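Local coordinates for ancestral congerin Con-anc (PDB 3AJY), which binds galactoside-type glycans as a galectin and is a reconstructed ancestor of the fish galectins called congerins, at residues A[91-95]-A[96-100]. Numbering follows the deposited sequence.
Sequences TFDTN and KFYIE
Asp-93 bridges the turn between strands 85-92 and 96-101, its two carboxylate oxygens doing different work. OD1 receives the hydroxyl of Tyr-98, with OH and OD1 2.6 Å apart; the phenol arrives on the syn side but 30° out of the carboxylate plane, and the two flat groups stand nearly perpendicular, with Asp-93 CG lying at the edge of the ring. OD2 takes two backbone N-H groups: Lys-96 N at 2.8 Å from OD2 on the syn side, and Asn-95 N on the anti side. Setting CG between the backbone N and carbonyl carbon (chi1 60°) turns the carboxylate of Asp-93 back over the loop, within reach of all three donors. This concentration of donors would be expected to favour the charged form of the acid.

Backbone pairing continues from the turn. Asp-93 N donates to Lys-96 O, and Thr-91 and Tyr-98 form an antiparallel hydrogen-bonded pair through the bond from Tyr-98 N to Thr-91 O (2.7 Å) and its reciprocal, Thr-91 N to Tyr-98 O. On the face bearing Tyr-98, the CG2 methyl of Thr-91 touches Tyr-98 CB, while Thr-91 OG1 is hydrogen-bonded to Lys-16 O. Lys-96 leads away to a salt bridge with Glu-108 of the adjacent strand.

Phe-92 and Phe-97 lie on the opposite face. A non-hydrogen-bonded pair, they project side by side in the same direction, with ring centroids 5.0 Å apart and planes inclined at 39°. Phe-97 CD1 packs on Phe-92 CB at 3.4 Å, and both side chains reach Leu-118 of the opposing sheet; Phe-12 meets Phe-92 edge-to-face.

An Asx turn at Asp-93 thus shapes the end of a beta hairpin whose phenylalanines enter the interior of the galectin beta-sandwich.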
loop_
_atom_site.group_PDB
_atom_site.type_symbol
_atom_site.label_atom_id
_atom_site.label_comp_id
_atom_site.label_asym_id
_atom_site.label_seq_id
_atom_site.Cartn_x
_atom_site.Cartn_y
_atom_site.Cartn_z
ATOM N N THR A 91 -8.627 -8.545 8.980
ATOM C CA THR A 91 -8.268 -9.849 8.455
ATOM C C THR A 91 -9.576 -10.582 8.301
ATOM O O THR A 91 -10.596 -10.136 8.823
ATOM C CB THR A 91 -7.290 -10.629 9.402
ATOM O OG1 THR A 91 -6.789 -11.781 8.714
ATOM C CG2 THR A 91 -7.985 -11.079 10.652
ATOM N N PHE A 92 -9.555 -11.703 7.602
ATOM C CA PHE A 92 -10.782 -12.444 7.381
ATOM C C PHE A 92 -10.574 -13.917 7.095
ATOM O O PHE A 92 -9.537 -14.311 6.590
ATOM C CB PHE A 92 -11.580 -11.825 6.224
ATOM C CG PHE A 92 -10.888 -11.879 4.898
ATOM C CD1 PHE A 92 -9.972 -10.898 4.538
ATOM C CD2 PHE A 92 -11.194 -12.874 3.980
ATOM C CE1 PHE A 92 -9.344 -10.933 3.312
ATOM C CE2 PHE A 92 -10.572 -12.915 2.736
ATOM C CZ PHE A 92 -9.644 -11.945 2.400
ATOM N N ASP A 93 -11.600 -14.709 7.389
ATOM C CA ASP A 93 -11.707 -16.057 6.848
ATOM C C ASP A 93 -12.907 -16.147 5.883
ATOM O O ASP A 93 -13.515 -15.113 5.532
ATOM C CB ASP A 93 -11.746 -17.089 7.980
ATOM C CG ASP A 93 -12.908 -16.893 8.912
ATOM O OD1 ASP A 93 -12.705 -17.013 10.142
ATOM O OD2 ASP A 93 -14.027 -16.632 8.413
ATOM N N THR A 94 -13.251 -17.354 5.436
ATOM C CA THR A 94 -14.373 -17.502 4.486
ATOM C C THR A 94 -15.735 -17.121 5.079
ATOM O O THR A 94 -16.697 -16.899 4.343
ATOM C CB THR A 94 -14.468 -18.923 3.864
ATOM O OG1 THR A 94 -14.250 -19.914 4.884
ATOM C CG2 THR A 94 -13.455 -19.080 2.724
ATOM N N ASN A 95 -15.813 -17.039 6.402
ATOM C CA ASN A 95 -17.075 -16.721 7.071
ATOM C C ASN A 95 -17.200 -15.268 7.540
ATOM O O ASN A 95 -18.272 -14.657 7.432
ATOM C CB ASN A 95 -17.309 -17.669 8.250
ATOM C CG ASN A 95 -17.426 -19.126 7.817
ATOM O OD1 ASN A 95 -18.175 -19.464 6.885
ATOM N ND2 ASN A 95 -16.678 -19.991 8.480
ATOM N N LYS A 96 -16.103 -14.729 8.070
ATOM C CA LYS A 96 -16.137 -13.435 8.752
ATOM C C LYS A 96 -14.954 -12.522 8.428
ATOM O O LYS A 96 -13.875 -12.987 8.082
ATOM C CB LYS A 96 -16.199 -13.653 10.267
ATOM C CG LYS A 96 -17.506 -14.256 10.749
ATOM C CD LYS A 96 -17.724 -13.995 12.225
ATOM C CE LYS A 96 -17.494 -15.243 13.077
ATOM N NZ LYS A 96 -18.324 -15.169 14.334
ATOM N N PHE A 97 -15.185 -11.218 8.535
ATOM C CA PHE A 97 -14.112 -10.226 8.616
ATOM C C PHE A 97 -13.893 -9.934 10.085
ATOM O O PHE A 97 -14.850 -9.895 10.849
ATOM C CB PHE A 97 -14.486 -8.932 7.872
ATOM C CG PHE A 97 -14.388 -9.057 6.388
ATOM C CD1 PHE A 97 -13.172 -8.835 5.740
ATOM C CD2 PHE A 97 -15.487 -9.451 5.638
ATOM C CE1 PHE A 97 -13.060 -8.985 4.365
ATOM C CE2 PHE A 97 -15.384 -9.604 4.262
ATOM C CZ PHE A 97 -14.172 -9.371 3.623
ATOM N N TYR A 98 -12.642 -9.733 10.477
ATOM C CA TYR A 98 -12.318 -9.366 11.857
ATOM C C TYR A 98 -11.587 -8.039 11.856
ATOM O O TYR A 98 -10.512 -7.921 11.276
ATOM C CB TYR A 98 -11.455 -10.436 12.516
ATOM C CG TYR A 98 -12.043 -11.812 12.396
ATOM C CD1 TYR A 98 -11.798 -12.600 11.269
ATOM C CD2 TYR A 98 -12.863 -12.326 13.400
ATOM C CE1 TYR A 98 -12.343 -13.878 11.157
ATOM C CE2 TYR A 98 -13.415 -13.602 13.287
ATOM C CZ TYR A 98 -13.147 -14.367 12.169
ATOM O OH TYR A 98 -13.702 -15.624 12.049
ATOM N N ILE A 99 -12.187 -7.039 12.488
ATOM C CA ILE A 99 -11.691 -5.664 12.441
ATOM C C ILE A 99 -11.224 -5.207 13.838
ATOM O O ILE A 99 -11.998 -5.275 14.794
ATOM C CB ILE A 99 -12.799 -4.701 11.942
ATOM C CG1 ILE A 99 -13.338 -5.117 10.563
ATOM C CG2 ILE A 99 -12.292 -3.276 11.908
ATOM C CD1 ILE A 99 -14.755 -5.673 10.566
ATOM N N GLU A 100 -9.975 -4.745 13.948
ATOM C CA GLU A 100 -9.460 -4.164 15.199
ATOM C C GLU A 100 -9.156 -2.672 15.066
ATOM O O GLU A 100 -8.391 -2.255 14.200
ATOM C CB GLU A 100 -8.216 -4.899 15.722
ATOM C CG GLU A 100 -7.738 -4.388 17.107
ATOM C CD GLU A 100 -6.540 -5.160 17.673
ATOM O OE1 GLU A 100 -5.746 -5.727 16.882
ATOM O OE2 GLU A 100 -6.391 -5.203 18.924
#